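Local coordinates for protein topoisomerase IV subunit A (PDB 1ZVT) that forms the DNA-binding beta-pinwheel C-terminal domain of a type II topoisomerase that decatenates and relaxes DNA, and is thought to influence which DNA substrates it prefers, at residues S1-R15 with Y29-S43. Residues are numbered along the deposited sequence; the frame is centred on the assembly and turned at random.
Sequences SEPVTIVLSQMGWVR and YKAGDSFKAAVKGKS
Lys30 CE rests over one face of the Trp13 indole, 3.7 Å from the centroid of its five-membered ring, a CH-pi contact suited to a methylene probably polarised by the adjacent ammonium group; Met11 O lies in plane at the indole edge. The Tyr29 ring carries the backbone of Ser34 and Phe35 on one face; Val7 CG1 meets its edge near OH, which is hydrogen-bonded to Ala24 O. The Phe35 ring has Ala37 N over one face, and Tyr29 OH and Ala38 CB in plane at its edge, where Val7 CG1 also touches. Arg15 makes an off-centre cation-pi contact with Tyr29, guanidinium and ring planes 66° apart, while its NH2 bonds Asn28 O.

Ser9 OG donates to the syn side of Asp33 OD2 at 2.7 Å and accepts from Trp13 N. Met11 N and Ser34 N reach Asp33 OD1 from opposite faces of the carboxylate. Gln10 bends at chi2 (-60°), bringing NE2 to Phe35 O at 3.1 Å.

Strands 3-9 and 35-42 pair antiparallel, with a classic bulge where Leu8 O accepts from Lys36 N and Ala37 N. Ile6 and Val39 pack together on the face that meets Met89 of the next blade. At the far end Ser43 OG accepts from Glu2 N. Three donors should fix the rotation of the Asp33 carboxylate, whose two oxygens let one side chain bond the 9-12 turn and its own 29-34 loop at once.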
ATOM      1  N   SER A   1      21.305 -13.977 -11.811  1.00 39.23           N
ATOM      2  CA  SER A   1      19.820 -13.918 -11.640  1.00 38.46           C
ATOM      3  C   SER A   1      19.277 -15.277 -11.177  1.00 37.53           C
ATOM      4  O   SER A   1      19.427 -16.291 -11.870  1.00 37.94           O
ATOM      5  CB  SER A   1      19.151 -13.499 -12.955  1.00 38.87           C
ATOM      6  OG  SER A   1      17.741 -13.418 -12.822  1.00 40.40           O
ATOM      7  N   GLU A   2      18.650 -15.289 -10.004  1.00 34.97           N
ATOM      8  CA  GLU A   2      18.044 -16.496  -9.455  1.00 33.24           C
ATOM      9  C   GLU A   2      16.799 -16.074  -8.670  1.00 30.83           C
ATOM     10  O   GLU A   2      16.779 -14.978  -8.110  1.00 29.84           O
ATOM     11  CB  GLU A   2      19.026 -17.245  -8.546  1.00 33.31           C
ATOM     12  CG  GLU A   2      19.228 -16.633  -7.144  1.00 35.77           C
ATOM     13  CD  GLU A   2      20.119 -17.477  -6.224  1.00 36.44           C
ATOM     14  OE1 GLU A   2      21.022 -16.898  -5.576  1.00 41.33           O
ATOM     15  OE2 GLU A   2      19.915 -18.710  -6.141  1.00 40.74           O
ATOM     16  N   PRO A   3      15.757 -16.927  -8.648  1.00 28.61           N
ATOM     17  CA  PRO A   3      14.535 -16.619  -7.887  1.00 26.99           C
ATOM     18  C   PRO A   3      14.814 -16.430  -6.405  1.00 24.96           C
ATOM     19  O   PRO A   3      15.530 -17.236  -5.820  1.00 24.82           O
ATOM     20  CB  PRO A   3      13.670 -17.871  -8.093  1.00 27.18           C
ATOM     21  CG  PRO A   3      14.603 -18.916  -8.560  1.00 28.29           C
ATOM     22  CD  PRO A   3      15.641 -18.215  -9.349  1.00 29.17           C
ATOM     23  N   VAL A   4      14.232 -15.380  -5.808  1.00 23.06           N
ATOM     24  CA  VAL A   4      14.381 -15.126  -4.381  1.00 20.78           C
ATOM     25  C   VAL A   4      13.035 -14.724  -3.788  1.00 20.28           C
ATOM     26  O   VAL A   4      12.153 -14.216  -4.512  1.00 19.73           O
ATOM     27  CB  VAL A   4      15.405 -13.989  -4.067  1.00 20.79           C
ATOM     28  CG1 VAL A   4      16.817 -14.409  -4.514  1.00 22.94           C
ATOM     29  CG2 VAL A   4      15.009 -12.680  -4.725  1.00 20.11           C
ATOM     30  N   THR A   5      12.922 -14.915  -2.476  1.00 18.59           N
ATOM     31  CA  THR A   5      11.800 -14.381  -1.685  1.00 18.63           C
ATOM     32  C   THR A   5      12.392 -13.505  -0.610  1.00 17.99           C
ATOM     33  O   THR A   5      13.279 -13.943   0.123  1.00 19.18           O
ATOM     34  CB  THR A   5      10.989 -15.506  -1.030  1.00 18.67           C
ATOM     35  OG1 THR A   5      10.442 -16.323  -2.065  1.00 19.44           O
ATOM     36  CG2 THR A   5       9.847 -14.942  -0.183  1.00 19.52           C
ATOM     37  N   ILE A   6      11.912 -12.273  -0.522  1.00 17.08           N
ATOM     38  CA  ILE A   6      12.367 -11.386   0.549  1.00 16.49           C
ATOM     39  C   ILE A   6      11.321 -11.433   1.664  1.00 16.00           C
ATOM     40  O   ILE A   6      10.125 -11.311   1.401  1.00 16.98           O
ATOM     41  CB  ILE A   6      12.532  -9.922   0.072  1.00 17.07           C
ATOM     42  CG1 ILE A   6      13.280  -9.835  -1.276  1.00 17.38           C
ATOM     43  CG2 ILE A   6      13.173  -9.098   1.192  1.00 18.55           C
ATOM     44  CD1 ILE A   6      14.659 -10.523  -1.293  1.00 17.60           C
ATOM     45  N   VAL A   7      11.784 -11.639   2.893  1.00 15.92           N
ATOM     46  CA  VAL A   7      10.897 -11.814   4.048  1.00 16.36           C
ATOM     47  C   VAL A   7      11.150 -10.708   5.056  1.00 16.14           C
ATOM     48  O   VAL A   7      12.296 -10.473   5.456  1.00 16.80           O
ATOM     49  CB  VAL A   7      11.144 -13.185   4.723  1.00 16.45           C
ATOM     50  CG1 VAL A   7      10.197 -13.392   5.959  1.00 18.29           C
ATOM     51  CG2 VAL A   7      10.988 -14.324   3.682  1.00 19.13           C
ATOM     52  N   LEU A   8      10.069 -10.029   5.431  1.00 16.22           N
ATOM     53  CA  LEU A   8      10.080  -8.911   6.383  1.00 17.18           C
ATOM     54  C   LEU A   8       9.412  -9.343   7.663  1.00 18.10           C
ATOM     55  O   LEU A   8       8.333  -9.959   7.641  1.00 17.15           O
ATOM     56  CB  LEU A   8       9.293  -7.743   5.782  1.00 16.28           C
ATOM     57  CG  LEU A   8       9.082  -6.509   6.661  1.00 17.72           C
ATOM     58  CD1 LEU A   8      10.438  -5.825   6.982  1.00 18.30           C
ATOM     59  CD2 LEU A   8       8.093  -5.527   5.982  1.00 18.17           C
ATOM     60  N   SER A   9      10.044  -9.029   8.784  1.00 18.29           N
ATOM     61  CA  SER A   9       9.479  -9.387  10.072  1.00 19.54           C
ATOM     62  C   SER A   9       8.805  -8.187  10.747  1.00 20.36           C
ATOM     63  O   SER A   9       8.989  -7.032  10.329  1.00 19.51           O
ATOM     64  CB  SER A   9      10.556  -9.965  10.984  1.00 20.19           C
ATOM     65  OG  SER A   9      11.387  -8.924  11.484  1.00 19.65           O
ATOM     66  N   GLN A  10       8.036  -8.476  11.806  1.00 20.51           N
ATOM     67  CA  GLN A  10       7.298  -7.437  12.542  1.00 22.02           C
ATOM     68  C   GLN A  10       8.229  -6.352  13.084  1.00 23.19           C
ATOM     69  O   GLN A  10       7.882  -5.161  13.092  1.00 23.48           O
ATOM     70  CB  GLN A  10       6.532  -8.075  13.708  1.00 22.32           C
ATOM     71  CG  GLN A  10       5.329  -8.901  13.284  1.00 22.01           C
ATOM     72  CD  GLN A  10       4.292  -8.090  12.517  1.00 24.48           C
ATOM     73  OE1 GLN A  10       4.134  -6.876  12.730  1.00 26.21           O
ATOM     74  NE2 GLN A  10       3.598  -8.754  11.593  1.00 21.50           N
ATOM     75  N   MET A  11       9.422  -6.781  13.492  1.00 23.32           N
ATOM     76  CA  MET A  11      10.430  -5.864  14.059  1.00 24.65           C
ATOM     77  C   MET A  11      11.293  -5.173  13.008  1.00 24.04           C
ATOM     78  O   MET A  11      12.196  -4.405  13.356  1.00 23.56           O
ATOM     79  CB  MET A  11      11.324  -6.615  15.031  1.00 25.39           C
ATOM     80  CG  MET A  11      10.608  -7.147  16.282  1.00 30.18           C
ATOM     81  SD  MET A  11       9.868  -5.821  17.230  1.00 40.57           S
ATOM     82  CE  MET A  11       8.125  -5.984  16.858  1.00 40.93           C
ATOM     83  N   GLY A  12      11.031  -5.434  11.724  1.00 22.31           N
ATOM     84  CA  GLY A  12      11.748  -4.730  10.659  1.00 21.27           C
ATOM     85  C   GLY A  12      13.072  -5.362  10.281  1.00 21.36           C
ATOM     86  O   GLY A  12      13.980  -4.664   9.809  1.00 22.33           O
ATOM     87  N   TRP A  13      13.163  -6.680  10.444  1.00 20.40           N
ATOM     88  CA  TRP A  13      14.334  -7.439  10.042  1.00 20.60           C
ATOM     89  C   TRP A  13      14.022  -8.147   8.747  1.00 19.94           C
ATOM     90  O   TRP A  13      12.877  -8.565   8.513  1.00 19.97           O
ATOM     91  CB  TRP A  13      14.705  -8.458  11.118  1.00 21.13           C
ATOM     92  CG  TRP A  13      15.334  -7.807  12.317  1.00 21.42           C
ATOM     93  CD1 TRP A  13      14.915  -6.667  12.944  1.00 22.23           C
ATOM     94  CD2 TRP A  13      16.498  -8.247  13.014  1.00 21.80           C
ATOM     95  NE1 TRP A  13      15.739  -6.378  14.010  1.00 22.65           N
ATOM     96  CE2 TRP A  13      16.729  -7.325  14.065  1.00 22.29           C
ATOM     97  CE3 TRP A  13      17.374  -9.330  12.856  1.00 19.96           C
ATOM     98  CZ2 TRP A  13      17.798  -7.459  14.964  1.00 23.17           C
ATOM     99  CZ3 TRP A  13      18.447  -9.461  13.751  1.00 22.65           C
ATOM    100  CH2 TRP A  13      18.642  -8.530  14.789  1.00 23.24           C
ATOM    101  N   VAL A  14      15.027  -8.266   7.891  1.00 18.57           N
ATOM    102  CA  VAL A  14      14.809  -8.828   6.553  1.00 18.69           C
ATOM    103  C   VAL A  14      15.810  -9.907   6.214  1.00 19.15           C
ATOM    104  O   VAL A  14      16.906  -9.945   6.767  1.00 19.33           O
ATOM    105  CB  VAL A  14      14.882  -7.747   5.444  1.00 18.75           C
ATOM    106  CG1 VAL A  14      13.656  -6.870   5.496  1.00 20.66           C
ATOM    107  CG2 VAL A  14      16.167  -6.876   5.571  1.00 18.46           C
ATOM    108  N   ARG A  15      15.438 -10.766   5.264  1.00 19.94           N
ATOM    109  CA  ARG A  15      16.365 -11.713   4.680  1.00 20.37           C
ATOM    110  C   ARG A  15      15.887 -12.053   3.270  1.00 21.49           C
ATOM    111  O   ARG A  15      14.743 -11.765   2.917  1.00 20.86           O
ATOM    112  CB  ARG A  15      16.472 -12.965   5.532  1.00 20.72           C
ATOM    113  CG  ARG A  15      15.287 -13.904   5.400  1.00 22.37           C
ATOM    114  CD  ARG A  15      15.260 -14.853   6.567  1.00 26.13           C
ATOM    115  NE  ARG A  15      14.537 -14.332   7.729  1.00 25.82           N
ATOM    116  CZ  ARG A  15      14.421 -14.975   8.887  1.00 27.51           C
ATOM    117  NH1 ARG A  15      14.994 -16.166   9.058  1.00 28.86           N
ATOM    118  NH2 ARG A  15      13.742 -14.444   9.875  1.00 27.99           N
ATOM    119  N   TYR A  29      12.656 -16.729  13.782  1.00 29.40           N
ATOM    120  CA  TYR A  29      12.641 -15.312  14.123  1.00 29.09           C
ATOM    121  C   TYR A  29      13.298 -15.128  15.473  1.00 30.35           C
ATOM    122  O   TYR A  29      13.313 -16.062  16.274  1.00 30.80           O
ATOM    123  CB  TYR A  29      11.222 -14.753  14.115  1.00 28.30           C
ATOM    124  CG  TYR A  29      10.655 -14.777  12.715  1.00 26.41           C
ATOM    125  CD1 TYR A  29       9.928 -15.873  12.256  1.00 25.42           C
ATOM    126  CD2 TYR A  29      10.884 -13.715  11.839  1.00 27.41           C
ATOM    127  CE1 TYR A  29       9.435 -15.913  10.951  1.00 22.87           C
ATOM    128  CE2 TYR A  29      10.393 -13.737  10.538  1.00 22.92           C
ATOM    129  CZ  TYR A  29       9.664 -14.830  10.106  1.00 22.76           C
ATOM    130  OH  TYR A  29       9.192 -14.863   8.808  1.00 20.17           O
ATOM    131  N   LYS A  30      13.864 -13.948  15.711  1.00 30.65           N
ATOM    132  CA  LYS A  30      14.449 -13.671  17.023  1.00 31.40           C
ATOM    133  C   LYS A  30      13.331 -13.579  18.067  1.00 31.59           C
ATOM    134  O   LYS A  30      12.174 -13.326  17.731  1.00 32.16           O
ATOM    135  CB  LYS A  30      15.311 -12.405  16.982  1.00 31.62           C
ATOM    136  CG  LYS A  30      14.533 -11.118  16.921  1.00 32.63           C
ATOM    137  CD  LYS A  30      15.430  -9.950  16.566  1.00 33.14           C
ATOM    138  CE  LYS A  30      14.600  -8.686  16.410  1.00 34.47           C
ATOM    139  NZ  LYS A  30      14.508  -7.936  17.694  1.00 34.35           N
ATOM    140  N   ALA A  31      13.669 -13.823  19.336  1.00 31.81           N
ATOM    141  CA  ALA A  31      12.679 -13.771  20.400  1.00 31.67           C
ATOM    142  C   ALA A  31      11.860 -12.485  20.329  1.00 31.09           C
ATOM    143  O   ALA A  31      12.424 -11.393  20.232  1.00 31.88           O
ATOM    144  CB  ALA A  31      13.379 -13.861  21.761  1.00 31.55           C
ATOM    145  N   GLY A  32      10.536 -12.613  20.366  1.00 30.82           N
ATOM    146  CA  GLY A  32       9.646 -11.451  20.293  1.00 30.11           C
ATOM    147  C   GLY A  32       9.328 -10.999  18.867  1.00 29.90           C
ATOM    148  O   GLY A  32       8.576 -10.047  18.664  1.00 30.26           O
ATOM    149  N   ASP A  33       9.903 -11.666  17.879  1.00 28.89           N
ATOM    150  CA  ASP A  33       9.674 -11.251  16.490  1.00 27.55           C
ATOM    151  C   ASP A  33       8.923 -12.344  15.742  1.00 27.48           C
ATOM    152  O   ASP A  33       8.868 -13.499  16.184  1.00 27.77           O
ATOM    153  CB  ASP A  33      11.015 -10.939  15.820  1.00 27.49           C
ATOM    154  CG  ASP A  33      10.883 -10.055  14.572  1.00 26.66           C
ATOM    155  OD1 ASP A  33       9.775  -9.584  14.241  1.00 25.58           O
ATOM    156  OD2 ASP A  33      11.925  -9.816  13.928  1.00 25.04           O
ATOM    157  N   SER A  34       8.346 -11.976  14.602  1.00 26.06           N
ATOM    158  CA  SER A  34       7.638 -12.936  13.776  1.00 24.87           C
ATOM    159  C   SER A  34       7.354 -12.340  12.406  1.00 23.90           C
ATOM    160  O   SER A  34       7.627 -11.163  12.148  1.00 23.17           O
ATOM    161  CB  SER A  34       6.318 -13.362  14.447  1.00 25.47           C
ATOM    162  OG  SER A  34       5.475 -12.242  14.644  1.00 27.87           O
ATOM    163  N   PHE A  35       6.746 -13.173  11.569  1.00 22.99           N
ATOM    164  CA  PHE A  35       6.487 -12.880  10.167  1.00 21.13           C
ATOM    165  C   PHE A  35       5.578 -11.671   9.982  1.00 20.86           C
ATOM    166  O   PHE A  35       4.593 -11.508  10.717  1.00 20.46           O
ATOM    167  CB  PHE A  35       5.825 -14.105   9.529  1.00 21.02           C
ATOM    168  CG  PHE A  35       5.433 -13.895   8.100  1.00 19.58           C
ATOM    169  CD1 PHE A  35       6.403 -13.915   7.102  1.00 19.62           C
ATOM    170  CD2 PHE A  35       4.080 -13.665   7.748  1.00 19.89           C
ATOM    171  CE1 PHE A  35       6.036 -13.730   5.757  1.00 18.08           C
ATOM    172  CE2 PHE A  35       3.704 -13.483   6.435  1.00 19.28           C
ATOM    173  CZ  PHE A  35       4.686 -13.518   5.426  1.00 21.30           C
ATOM    174  N   LYS A  36       5.902 -10.855   8.971  1.00 19.42           N
ATOM    175  CA  LYS A  36       5.062  -9.724   8.588  1.00 18.85           C
ATOM    176  C   LYS A  36       4.606  -9.813   7.135  1.00 18.13           C
ATOM    177  O   LYS A  36       3.429  -9.649   6.860  1.00 18.31           O
ATOM    178  CB  LYS A  36       5.778  -8.391   8.836  1.00 19.00           C
ATOM    179  CG  LYS A  36       4.881  -7.168   8.449  1.00 18.68           C
ATOM    180  CD  LYS A  36       5.435  -5.837   8.988  1.00 20.91           C
ATOM    181  CE  LYS A  36       4.748  -4.661   8.297  1.00 23.49           C
ATOM    182  NZ  LYS A  36       3.268  -4.630   8.471  1.00 26.20           N
ATOM    183  N   ALA A  37       5.542 -10.065   6.219  1.00 16.70           N
ATOM    184  CA  ALA A  37       5.233 -10.093   4.796  1.00 16.59           C
ATOM    185  C   ALA A  37       6.364 -10.724   4.015  1.00 16.09           C
ATOM    186  O   ALA A  37       7.531 -10.709   4.450  1.00 16.42           O
ATOM    187  CB  ALA A  37       4.949  -8.674   4.257  1.00 16.88           C
ATOM    188  N   ALA A  38       6.012 -11.222   2.829  1.00 16.78           N
ATOM    189  CA  ALA A  38       7.008 -11.722   1.891  1.00 17.01           C
ATOM    190  C   ALA A  38       6.681 -11.239   0.482  1.00 18.17           C
ATOM    191  O   ALA A  38       5.490 -11.097   0.116  1.00 18.90           O
ATOM    192  CB  ALA A  38       7.098 -13.232   1.940  1.00 18.27           C
ATOM    193  N   VAL A  39       7.728 -10.972  -0.288  1.00 17.39           N
ATOM    194  CA  VAL A  39       7.576 -10.675  -1.727  1.00 18.50           C
ATOM    195  C   VAL A  39       8.531 -11.552  -2.519  1.00 19.45           C
ATOM    196  O   VAL A  39       9.490 -12.093  -1.979  1.00 19.05           O
ATOM    197  CB  VAL A  39       7.799  -9.177  -2.050  1.00 17.84           C
ATOM    198  CG1 VAL A  39       6.712  -8.319  -1.344  1.00 18.93           C
ATOM    199  CG2 VAL A  39       9.175  -8.746  -1.616  1.00 19.55           C
ATOM    200  N   LYS A  40       8.275 -11.708  -3.807  1.00 20.79           N
ATOM    201  CA  LYS A  40       9.140 -12.581  -4.610  1.00 21.75           C
ATOM    202  C   LYS A  40       9.599 -11.871  -5.868  1.00 22.23           C
ATOM    203  O   LYS A  40       8.956 -10.924  -6.343  1.00 22.10           O
ATOM    204  CB  LYS A  40       8.433 -13.890  -4.952  1.00 22.36           C
ATOM    205  CG  LYS A  40       7.257 -13.738  -5.925  1.00 22.73           C
ATOM    206  CD  LYS A  40       6.654 -15.108  -6.255  1.00 25.60           C
ATOM    207  CE  LYS A  40       5.368 -14.978  -7.058  1.00 28.92           C
ATOM    208  NZ  LYS A  40       4.258 -14.393  -6.217  1.00 34.00           N
ATOM    209  N   GLY A  41      10.734 -12.317  -6.387  1.00 22.19           N
ATOM    210  CA  GLY A  41      11.291 -11.710  -7.579  1.00 22.66           C
ATOM    211  C   GLY A  41      12.569 -12.412  -7.938  1.00 23.01           C
ATOM    212  O   GLY A  41      12.742 -13.589  -7.636  1.00 22.47           O
ATOM    213  N   LYS A  42      13.460 -11.671  -8.583  1.00 23.57           N
ATOM    214  CA  LYS A  42      14.753 -12.218  -9.006  1.00 25.63           C
ATOM    215  C   LYS A  42      15.871 -11.510  -8.276  1.00 24.32           C
ATOM    216  O   LYS A  42      15.718 -10.372  -7.848  1.00 23.54           O
ATOM    217  CB  LYS A  42      14.932 -12.036 -10.515  1.00 25.67           C
ATOM    218  CG  LYS A  42      14.022 -12.938 -11.356  1.00 29.67           C
ATOM    219  CD  LYS A  42      14.141 -12.593 -12.841  1.00 29.50           C
ATOM    220  CE  LYS A  42      13.188 -13.443 -13.683  1.00 35.14           C
ATOM    221  NZ  LYS A  42      13.819 -13.824 -14.979  1.00 38.05           N
ATOM    222  N   SER A  43      17.009 -12.185  -8.144  1.00 25.10           N
ATOM    223  CA  SER A  43      18.107 -11.668  -7.337  1.00 25.88           C
ATOM    224  C   SER A  43      18.732 -10.414  -7.964  1.00 26.15           C
ATOM    225  O   SER A  43      19.387  -9.643  -7.262  1.00 27.14           O
ATOM    226  CB  SER A  43      19.149 -12.770  -7.082  1.00 25.91           C
ATOM    227  OG  SER A  43      19.604 -13.302  -8.313  1.00 29.91           O
TER
HETATM  228  O   HOH W   1       2.810  -4.797  11.380  1.00 26.81           O